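Local coordinates for protein serine protease pet (Escherichia coli, PDB 4OM9) that is a secreted serine protease of enteroaggregative Escherichia coli, an autotransporter enterotoxin that probably cleaves the host cytoskeletal protein alpha-fodrin, at residues Phe651-Ile662 against Thr671-Ala682; Leu683-Ser694 against Ile703-Ala714. All coordinates share one frame; numbering follows the deposited sequence.

Going along the chain from the N terminus, interaction 1 closes first: Phe651-Ile662 runs on through residues 663-670 and comes back as Thr671-Ala682 beside it. Interaction 2 opens at the very next residue, Leu683, and closes a loop of similar size when Ile703-Ala714 lies down next to Leu683-Ser694. The two are in series, neither nested nor crossed. They touch, with centres about 12 Å apart, because strand 661-664 borders 682-685 and strand 668-672 borders 690-693. Leu672 N and Thr692 O, 2.8 Å apart, probably form a hydrogen bond across that junction. Together the contacts stitch successive coils of the passenger's beta-helix, continuing along two shared faces, with interaction 1 adding the 655-658/676-679 pairing.

Interaction 1 of 2, residues Phe651-Ile662 against Thr671-Ala682; sequences FTGGIMATDGSI and TLNTVSSLDRTA
Asp659 and Arg680 both set CG beside their backbone N (chi1 -61° and -46°), and a bend at chi3 lays the arginine alongside the aspartate in a salt bridge. Arg680 NH2 donates to Asp659 OD2 at 3.1 Å from above the carboxylate plane, while Arg680 NE gives a weak bond to Asp659 OD1 at 3.0 Å. The two planes stand 63° apart, so the pairing is twisted rather than flat. The same guanidinium reaches Asp679 OD2 through NH1 at 2.8 Å; the other carboxylate oxygen of Asp679 is held by Thr700. Next to this network, Thr681 OG1 donates to Asp659 O at 2.8 Å. Strands 655-658 and 676-679 pair in parallel here as neighbouring coils of the right-handed beta-helix of an autotransporter passenger domain. On the face turned to the core, Leu678 CD1 packs on Ile662 CD1 at 4.0 Å and also on Ile655 CG2. Before this pairing the register slips by two residues, and there the N-H of Ile655 is taken by Ser676 OG at 3.0 Å. Farther back, Leu672 CD2 sits at the edge of the Phe651 ring, while one water bridges the hydroxyls of Thr652 and Thr671.

Interaction 2 of 2, residues Leu683-Ser694 against Ile703-Ala714; sequences LTIHKGANVTAS and IKSGGDLTLTGA
Leu709 CD1 rests against two touching side chains of the neighbouring coil, 3.8 Å from Ile685 CD1, which it meets at about a right angle, and 3.8 Å from Val691 CG1. The leucine carries CG beside its own carbonyl carbon (chi1 177°), which carries that methyl over toward the adjacent coil. The same inward face continues at both ends: Leu683 and Ile703 lie side by side, with Leu683 CD2 3.9 Å from Ile703 CG2, and Ala693 CB rests on Leu711 CD2. On the other face Thr692 and Thr710 run alongside each other, pointing the same way. Straight backbone bonds set these pairs in register, among them Thr710 N to Val691 O at 2.8 Å and Val691 N to Asp708 O at 2.9 Å. Aliphatic side chains stacked in rows inside, with polar residues such as Thr692 and Thr710 outside, fit a parallel beta-helix, and two such strand pairs meet here at a corner. The corner is a type II turn, His686 to Ala689, closed by Ala689 N to His686 O at 3.2 Å. It spends two more residues than the tighter bend through Gly706 and Gly707 on the next coil. Gly707 CA lies 3.8 Å from Ala689 O, and Asp708 N bonds to that same oxygen. Beyond these, Ile664 of the preceding coil backs Ala689 and Val691, whereas Phe741 of the following coil lies against Leu709. Tyr727 touches Ala693 and Leu711, and its hydroxyl is hydrogen-bonded to Thr712 O.

Interaction 1 of 2, residues Phe651-Ile662 against Thr671-Ala682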
loop_
_atom_site.group_PDB
_atom_site.type_symbol
_atom_site.label_atom_id
_atom_site.label_comp_id
_atom_site.label_asym_id
_atom_site.label_seq_id
_atom_site.Cartn_x
_atom_site.Cartn_y
_atom_site.Cartn_z
ATOM N N PHE A 651 0.090 9.395 -8.763
ATOM C CA PHE A 651 1.348 10.119 -8.671
ATOM C C PHE A 651 1.093 11.593 -8.416
ATOM O O PHE A 651 0.233 12.221 -9.046
ATOM C CB PHE A 651 2.221 9.957 -9.916
ATOM C CG PHE A 651 3.484 10.762 -9.843
ATOM C CD1 PHE A 651 4.518 10.372 -8.994
ATOM C CD2 PHE A 651 3.623 11.937 -10.562
ATOM C CE1 PHE A 651 5.664 11.124 -8.898
ATOM C CE2 PHE A 651 4.769 12.696 -10.472
ATOM C CZ PHE A 651 5.791 12.298 -9.646
ATOM N N THR A 652 1.849 12.122 -7.472
ATOM C CA THR A 652 1.767 13.506 -7.073
ATOM C C THR A 652 3.184 14.056 -6.927
ATOM O O THR A 652 4.001 13.510 -6.151
ATOM C CB THR A 652 1.006 13.654 -5.756
ATOM O OG1 THR A 652 -0.346 13.234 -5.952
ATOM C CG2 THR A 652 1.021 15.097 -5.271
ATOM N N GLY A 653 3.472 15.124 -7.668
ATOM C CA GLY A 653 4.774 15.769 -7.611
ATOM C C GLY A 653 5.168 16.381 -8.939
ATOM O O GLY A 653 4.326 16.912 -9.653
ATOM N N GLY A 654 6.448 16.313 -9.279
ATOM C CA GLY A 654 6.909 16.876 -10.534
ATOM C C GLY A 654 7.837 15.943 -11.278
ATOM O O GLY A 654 8.364 14.993 -10.691
ATOM N N ILE A 655 8.033 16.222 -12.566
ATOM C CA ILE A 655 8.879 15.405 -13.431
ATOM C C ILE A 655 9.880 16.227 -14.276
ATOM O O ILE A 655 9.500 17.048 -15.137
ATOM C CB ILE A 655 8.016 14.537 -14.380
ATOM C CG1 ILE A 655 6.951 13.747 -13.590
ATOM C CG2 ILE A 655 8.897 13.613 -15.201
ATOM C CD1 ILE A 655 6.296 12.592 -14.354
ATOM N N MET A 656 11.163 15.997 -14.021
ATOM C CA MET A 656 12.233 16.513 -14.871
ATOM C C MET A 656 12.857 15.360 -15.637
ATOM O O MET A 656 13.499 14.489 -15.049
ATOM C CB MET A 656 13.308 17.221 -14.052
ATOM C CG MET A 656 12.778 18.221 -13.068
ATOM S SD MET A 656 14.009 18.686 -11.834
ATOM C CE MET A 656 13.086 19.886 -10.868
ATOM N N ALA A 657 12.703 15.368 -16.950
ATOM C CA ALA A 657 13.122 14.235 -17.754
ATOM C C ALA A 657 13.912 14.657 -18.997
ATOM O O ALA A 657 13.721 15.733 -19.539
ATOM C CB ALA A 657 11.884 13.396 -18.158
ATOM N N THR A 658 14.806 13.789 -19.438
ATOM C CA THR A 658 15.521 13.986 -20.684
ATOM C C THR A 658 15.384 12.694 -21.484
ATOM O O THR A 658 15.700 11.615 -20.975
ATOM C CB THR A 658 17.012 14.334 -20.442
ATOM O OG1 THR A 658 17.110 15.606 -19.786
ATOM C CG2 THR A 658 17.777 14.395 -21.757
ATOM N N ASP A 659 14.886 12.805 -22.716
ATOM C CA ASP A 659 14.588 11.641 -23.555
ATOM C C ASP A 659 13.683 10.605 -22.880
ATOM O O ASP A 659 12.928 10.935 -21.971
ATOM C CB ASP A 659 15.888 10.992 -23.999
ATOM C CG ASP A 659 16.746 11.939 -24.838
ATOM O OD1 ASP A 659 16.233 12.493 -25.838
ATOM O OD2 ASP A 659 17.922 12.147 -24.483
ATOM N N GLY A 660 13.757 9.357 -23.345
ATOM C CA GLY A 660 12.911 8.280 -22.847
ATOM C C GLY A 660 11.460 8.520 -23.245
ATOM O O GLY A 660 11.186 9.078 -24.323
ATOM N N SER A 661 10.524 8.196 -22.351
ATOM C CA SER A 661 9.116 8.541 -22.542
ATOM C C SER A 661 8.283 8.453 -21.253
ATOM O O SER A 661 8.703 7.832 -20.282
ATOM C CB SER A 661 8.514 7.642 -23.623
ATOM O OG SER A 661 8.565 6.292 -23.211
ATOM N N ILE A 662 7.109 9.085 -21.262
ATOM C CA ILE A 662 6.207 9.043 -20.125
ATOM C C ILE A 662 4.825 8.590 -20.566
ATOM O O ILE A 662 4.315 9.023 -21.609
ATOM C CB ILE A 662 6.086 10.420 -19.413
ATOM C CG1 ILE A 662 7.449 10.910 -18.941
ATOM C CG2 ILE A 662 5.138 10.321 -18.226
ATOM C CD1 ILE A 662 7.411 12.308 -18.307
ATOM N N THR A 671 -1.157 14.329 -10.212
ATOM C CA THR A 671 -1.195 15.737 -9.839
ATOM C C THR A 671 0.183 16.406 -9.896
ATOM O O THR A 671 0.979 16.315 -8.963
ATOM C CB THR A 671 -1.755 15.917 -8.436
ATOM O OG1 THR A 671 -3.057 15.323 -8.370
ATOM C CG2 THR A 671 -1.830 17.397 -8.075
ATOM N N LEU A 672 0.471 17.088 -10.990
ATOM C CA LEU A 672 1.748 17.749 -11.102
ATOM C C LEU A 672 1.712 19.084 -10.378
ATOM O O LEU A 672 1.383 20.114 -10.968
ATOM C CB LEU A 672 2.119 17.921 -12.563
ATOM C CG LEU A 672 2.114 16.590 -13.322
ATOM C CD1 LEU A 672 2.559 16.774 -14.770
ATOM C CD2 LEU A 672 2.979 15.555 -12.616
ATOM N N ASN A 673 2.046 19.059 -9.088
ATOM C CA ASN A 673 2.106 20.277 -8.281
ATOM C C ASN A 673 3.540 20.725 -8.017
ATOM O O ASN A 673 3.800 21.535 -7.130
ATOM C CB ASN A 673 1.344 20.097 -6.955
ATOM C CG ASN A 673 1.914 18.986 -6.068
ATOM O OD1 ASN A 673 2.955 18.399 -6.354
ATOM N ND2 ASN A 673 1.228 18.712 -4.974
ATOM N N THR A 674 4.461 20.195 -8.813
ATOM C CA THR A 674 5.849 20.635 -8.827
ATOM C C THR A 674 6.237 20.859 -10.283
ATOM O O THR A 674 5.778 20.128 -11.159
ATOM C CB THR A 674 6.790 19.590 -8.150
ATOM O OG1 THR A 674 6.797 19.797 -6.733
ATOM C CG2 THR A 674 8.200 19.707 -8.671
ATOM N N VAL A 675 7.072 21.863 -10.535
ATOM C CA VAL A 675 7.413 22.271 -11.897
ATOM C C VAL A 675 7.982 21.132 -12.735
ATOM O O VAL A 675 8.945 20.494 -12.345
ATOM C CB VAL A 675 8.435 23.435 -11.893
ATOM C CG1 VAL A 675 8.866 23.769 -13.316
ATOM C CG2 VAL A 675 7.853 24.659 -11.196
ATOM N N SER A 676 7.389 20.898 -13.900
ATOM C CA SER A 676 7.816 19.812 -14.777
ATOM C C SER A 676 8.519 20.315 -16.039
ATOM O O SER A 676 8.072 21.260 -16.698
ATOM C CB SER A 676 6.619 18.939 -15.167
ATOM O OG SER A 676 6.254 18.083 -14.103
ATOM N N SER A 677 9.618 19.654 -16.374
ATOM C CA SER A 677 10.408 20.011 -17.531
ATOM C C SER A 677 10.762 18.769 -18.355
ATOM O O SER A 677 11.527 17.914 -17.919
ATOM C CB SER A 677 11.665 20.757 -17.079
ATOM O OG SER A 677 12.807 20.290 -17.776
ATOM N N LEU A 678 10.177 18.662 -19.540
ATOM C CA LEU A 678 10.422 17.535 -20.429
ATOM C C LEU A 678 11.197 17.983 -21.676
ATOM O O LEU A 678 10.731 18.824 -22.461
ATOM C CB LEU A 678 9.107 16.883 -20.835
ATOM C CG LEU A 678 8.328 15.946 -19.903
ATOM C CD1 LEU A 678 8.701 16.077 -18.418
ATOM C CD2 LEU A 678 6.819 16.102 -20.091
ATOM N N ASP A 679 12.393 17.435 -21.854
ATOM C CA ASP A 679 13.201 17.772 -23.015
ATOM C C ASP A 679 13.375 16.556 -23.899
ATOM O O ASP A 679 14.083 15.632 -23.531
ATOM C CB ASP A 679 14.560 18.319 -22.595
ATOM C CG ASP A 679 15.393 18.766 -23.782
ATOM O OD1 ASP A 679 14.824 18.922 -24.878
ATOM O OD2 ASP A 679 16.620 18.962 -23.624
ATOM N N ARG A 680 12.732 16.570 -25.064
ATOM C CA ARG A 680 12.709 15.419 -25.966
ATOM C C ARG A 680 12.045 14.242 -25.257
ATOM O O ARG A 680 12.347 13.079 -25.509
ATOM C CB ARG A 680 14.128 15.067 -26.438
ATOM C CG ARG A 680 14.926 16.289 -26.881
ATOM C CD ARG A 680 16.267 15.939 -27.503
ATOM N NE ARG A 680 17.169 15.243 -26.588
ATOM C CZ ARG A 680 17.855 15.828 -25.609
ATOM N NH1 ARG A 680 17.740 17.127 -25.382
ATOM N NH2 ARG A 680 18.657 15.110 -24.848
ATOM N N THR A 681 11.121 14.567 -24.366
ATOM C CA THR A 681 10.444 13.556 -23.578
ATOM C C THR A 681 8.937 13.481 -23.856
ATOM O O THR A 681 8.153 14.227 -23.276
ATOM C CB THR A 681 10.696 13.780 -22.051
ATOM O OG1 THR A 681 12.091 13.568 -21.754
ATOM C CG2 THR A 681 9.829 12.822 -21.187
ATOM N N ALA A 682 8.541 12.555 -24.727
ATOM C CA ALA A 682 7.143 12.452 -25.147
ATOM C C ALA A 682 6.195 12.004 -24.021
ATOM O O ALA A 682 6.467 11.036 -23.308
ATOM C CB ALA A 682 7.022 11.508 -26.329
HETATM O O HOH W 1 -2.445 12.679 -7.545
#

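Interaction 2 of 2, residues Leu683-Ser694 against Ile703-Ala714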
loop_
_atom_site.group_PDB
_atom_site.type_symbol
_atom_site.label_atom_id
_atom_site.label_comp_id
_atom_site.label_asym_id
_atom_site.label_seq_id
_atom_site.Cartn_x
_atom_site.Cartn_y
_atom_site.Cartn_z
ATOM N N LEU A 683 5.079 12.717 -23.889
ATOM C CA LEU A 683 4.102 12.457 -22.847
ATOM C C LEU A 683 2.789 11.952 -23.422
ATOM O O LEU A 683 2.124 12.663 -24.181
ATOM C CB LEU A 683 3.848 13.722 -22.028
ATOM C CG LEU A 683 2.703 13.596 -21.011
ATOM C CD1 LEU A 683 2.898 12.393 -20.115
ATOM C CD2 LEU A 683 2.583 14.848 -20.179
ATOM N N THR A 684 2.399 10.737 -23.052
ATOM C CA THR A 684 1.149 10.181 -23.556
ATOM C C THR A 684 0.166 9.881 -22.439
ATOM O O THR A 684 0.422 9.042 -21.583
ATOM C CB THR A 684 1.378 8.898 -24.373
ATOM O OG1 THR A 684 2.164 9.208 -25.530
ATOM C CG2 THR A 684 0.043 8.324 -24.835
ATOM N N ILE A 685 -0.968 10.578 -22.466
ATOM C CA ILE A 685 -2.028 10.400 -21.476
ATOM C C ILE A 685 -3.134 9.555 -22.079
ATOM O O ILE A 685 -3.830 10.006 -22.982
ATOM C CB ILE A 685 -2.570 11.757 -21.011
ATOM C CG1 ILE A 685 -1.419 12.569 -20.399
ATOM C CG2 ILE A 685 -3.699 11.575 -20.039
ATOM C CD1 ILE A 685 -1.811 13.918 -19.846
ATOM N N HIS A 686 -3.269 8.317 -21.608
ATOM C CA HIS A 686 -4.210 7.367 -22.208
ATOM C C HIS A 686 -5.641 7.542 -21.712
ATOM O O HIS A 686 -5.892 8.224 -20.719
ATOM C CB HIS A 686 -3.785 5.922 -21.937
ATOM C CG HIS A 686 -2.491 5.527 -22.580
ATOM N ND1 HIS A 686 -2.410 5.086 -23.880
ATOM C CD2 HIS A 686 -1.229 5.477 -22.082
ATOM C CE1 HIS A 686 -1.151 4.789 -24.167
ATOM N NE2 HIS A 686 -0.418 5.014 -23.092
ATOM N N LYS A 687 -6.567 6.894 -22.413
ATOM C CA LYS A 687 -7.983 6.920 -22.065
ATOM C C LYS A 687 -8.202 6.352 -20.668
ATOM O O LYS A 687 -7.725 5.258 -20.344
ATOM C CB LYS A 687 -8.801 6.138 -23.096
ATOM C CG LYS A 687 -10.301 6.092 -22.830
ATOM C CD LYS A 687 -11.056 5.591 -24.063
ATOM C CE LYS A 687 -12.557 5.461 -23.813
ATOM N NZ LYS A 687 -13.209 6.776 -23.571
ATOM N N GLY A 688 -8.909 7.113 -19.840
ATOM C CA GLY A 688 -9.144 6.710 -18.470
ATOM C C GLY A 688 -8.213 7.294 -17.413
ATOM O O GLY A 688 -8.324 6.935 -16.238
ATOM N N ALA A 689 -7.314 8.195 -17.812
ATOM C CA ALA A 689 -6.439 8.871 -16.855
ATOM C C ALA A 689 -6.937 10.280 -16.514
ATOM O O ALA A 689 -7.577 10.937 -17.335
ATOM C CB ALA A 689 -5.010 8.935 -17.394
ATOM N N ASN A 690 -6.640 10.723 -15.293
ATOM C CA ASN A 690 -6.910 12.088 -14.841
ATOM C C ASN A 690 -5.621 12.794 -14.467
ATOM O O ASN A 690 -5.004 12.493 -13.441
ATOM C CB ASN A 690 -7.853 12.114 -13.634
ATOM C CG ASN A 690 -9.168 11.446 -13.905
ATOM O OD1 ASN A 690 -9.521 11.189 -15.055
ATOM N ND2 ASN A 690 -9.920 11.171 -12.840
ATOM N N VAL A 691 -5.215 13.736 -15.299
ATOM C CA VAL A 691 -4.003 14.477 -15.067
ATOM C C VAL A 691 -4.308 15.946 -14.821
ATOM O O VAL A 691 -4.873 16.639 -15.678
ATOM C CB VAL A 691 -3.038 14.311 -16.255
ATOM C CG1 VAL A 691 -1.666 14.931 -15.956
ATOM C CG2 VAL A 691 -2.900 12.832 -16.583
ATOM N N THR A 692 -3.949 16.412 -13.634
ATOM C CA THR A 692 -4.061 17.819 -13.286
ATOM C C THR A 692 -2.674 18.381 -13.000
ATOM O O THR A 692 -1.941 17.860 -12.151
ATOM C CB THR A 692 -4.960 18.037 -12.054
ATOM O OG1 THR A 692 -6.134 17.217 -12.155
ATOM C CG2 THR A 692 -5.358 19.499 -11.934
ATOM N N ALA A 693 -2.308 19.438 -13.712
ATOM C CA ALA A 693 -1.013 20.070 -13.512
ATOM C C ALA A 693 -1.178 21.496 -12.990
ATOM O O ALA A 693 -1.408 22.419 -13.762
ATOM C CB ALA A 693 -0.218 20.063 -14.803
ATOM N N SER A 694 -1.056 21.668 -11.680
ATOM C CA SER A 694 -1.254 22.965 -11.046
ATOM C C SER A 694 0.053 23.731 -11.001
ATOM O O SER A 694 0.142 24.833 -10.455
ATOM C CB SER A 694 -1.815 22.791 -9.633
ATOM O OG SER A 694 -3.002 22.015 -9.652
ATOM N N ILE A 703 2.462 16.396 -26.162
ATOM C CA ILE A 703 1.607 15.681 -25.225
ATOM C C ILE A 703 0.394 15.132 -25.950
ATOM O O ILE A 703 -0.374 15.895 -26.526
ATOM C CB ILE A 703 1.126 16.597 -24.084
ATOM C CG1 ILE A 703 2.313 17.191 -23.333
ATOM C CG2 ILE A 703 0.199 15.846 -23.128
ATOM C CD1 ILE A 703 1.945 18.398 -22.514
ATOM N N LYS A 704 0.227 13.816 -25.930
ATOM C CA LYS A 704 -0.952 13.183 -26.500
ATOM C C LYS A 704 -1.877 12.752 -25.381
ATOM O O LYS A 704 -1.413 12.190 -24.382
ATOM C CB LYS A 704 -0.559 11.991 -27.371
ATOM C CG LYS A 704 0.308 12.394 -28.544
ATOM C CD LYS A 704 0.778 11.209 -29.369
ATOM C CE LYS A 704 1.740 11.691 -30.457
ATOM N NZ LYS A 704 2.216 10.610 -31.363
ATOM N N SER A 705 -3.178 13.007 -25.535
ATOM C CA SER A 705 -4.119 12.773 -24.442
ATOM C C SER A 705 -5.524 12.340 -24.874
ATOM O O SER A 705 -6.226 13.056 -25.583
ATOM C CB SER A 705 -4.224 14.031 -23.574
ATOM O OG SER A 705 -5.243 13.896 -22.595
ATOM N N GLY A 706 -5.917 11.157 -24.413
ATOM C CA GLY A 706 -7.225 10.596 -24.674
ATOM C C GLY A 706 -7.999 10.494 -23.378
ATOM O O GLY A 706 -9.030 9.822 -23.310
ATOM N N GLY A 707 -7.491 11.165 -22.346
ATOM C CA GLY A 707 -8.142 11.200 -21.047
ATOM C C GLY A 707 -8.511 12.618 -20.649
ATOM O O GLY A 707 -8.789 13.452 -21.507
ATOM N N ASP A 708 -8.533 12.889 -19.348
ATOM C CA ASP A 708 -8.747 14.246 -18.852
ATOM C C ASP A 708 -7.413 14.913 -18.514
ATOM O O ASP A 708 -6.616 14.385 -17.736
ATOM C CB ASP A 708 -9.656 14.245 -17.627
ATOM C CG ASP A 708 -11.045 13.672 -17.917
ATOM O OD1 ASP A 708 -11.303 13.250 -19.062
ATOM O OD2 ASP A 708 -11.881 13.633 -16.991
ATOM N N LEU A 709 -7.172 16.070 -19.121
ATOM C CA LEU A 709 -6.001 16.886 -18.821
ATOM C C LEU A 709 -6.424 18.305 -18.436
ATOM O O LEU A 709 -7.086 19.019 -19.206
ATOM C CB LEU A 709 -5.037 16.917 -20.008
ATOM C CG LEU A 709 -3.795 17.797 -19.847
ATOM C CD1 LEU A 709 -2.907 17.310 -18.651
ATOM C CD2 LEU A 709 -3.010 17.818 -21.133
ATOM N N THR A 710 -6.045 18.701 -17.230
ATOM C CA THR A 710 -6.405 20.001 -16.705
ATOM C C THR A 710 -5.160 20.781 -16.303
ATOM O O THR A 710 -4.279 20.267 -15.613
ATOM C CB THR A 710 -7.335 19.869 -15.504
ATOM O OG1 THR A 710 -8.455 19.054 -15.863
ATOM C CG2 THR A 710 -7.826 21.231 -15.068
ATOM N N LEU A 711 -5.096 22.029 -16.742
ATOM C CA LEU A 711 -3.948 22.875 -16.482
ATOM C C LEU A 711 -4.384 24.140 -15.745
ATOM O O LEU A 711 -5.253 24.876 -16.218
ATOM C CB LEU A 711 -3.253 23.208 -17.794
ATOM C CG LEU A 711 -3.020 21.992 -18.689
ATOM C CD1 LEU A 711 -2.447 22.415 -20.035
ATOM C CD2 LEU A 711 -2.096 21.014 -17.988
ATOM N N THR A 712 -3.807 24.374 -14.569
ATOM C CA THR A 712 -4.266 25.449 -13.692
ATOM C C THR A 712 -3.123 26.143 -12.994
ATOM O O THR A 712 -2.056 25.561 -12.825
ATOM C CB THR A 712 -5.194 24.953 -12.566
ATOM O OG1 THR A 712 -4.388 24.399 -11.526
ATOM C CG2 THR A 712 -6.185 23.904 -13.050
ATOM N N GLY A 713 -3.371 27.368 -12.538
ATOM C CA GLY A 713 -2.410 28.087 -11.722
ATOM C C GLY A 713 -2.115 27.336 -10.445
ATOM O O GLY A 713 -2.840 26.409 -10.088
ATOM N N ALA A 714 -1.049 27.722 -9.754
ATOM C CA ALA A 714 -0.734 27.095 -8.476
ATOM C C ALA A 714 -1.818 27.451 -7.467
ATOM O O ALA A 714 -1.847 28.558 -6.939
ATOM C CB ALA A 714 0.634 27.527 -7.978
#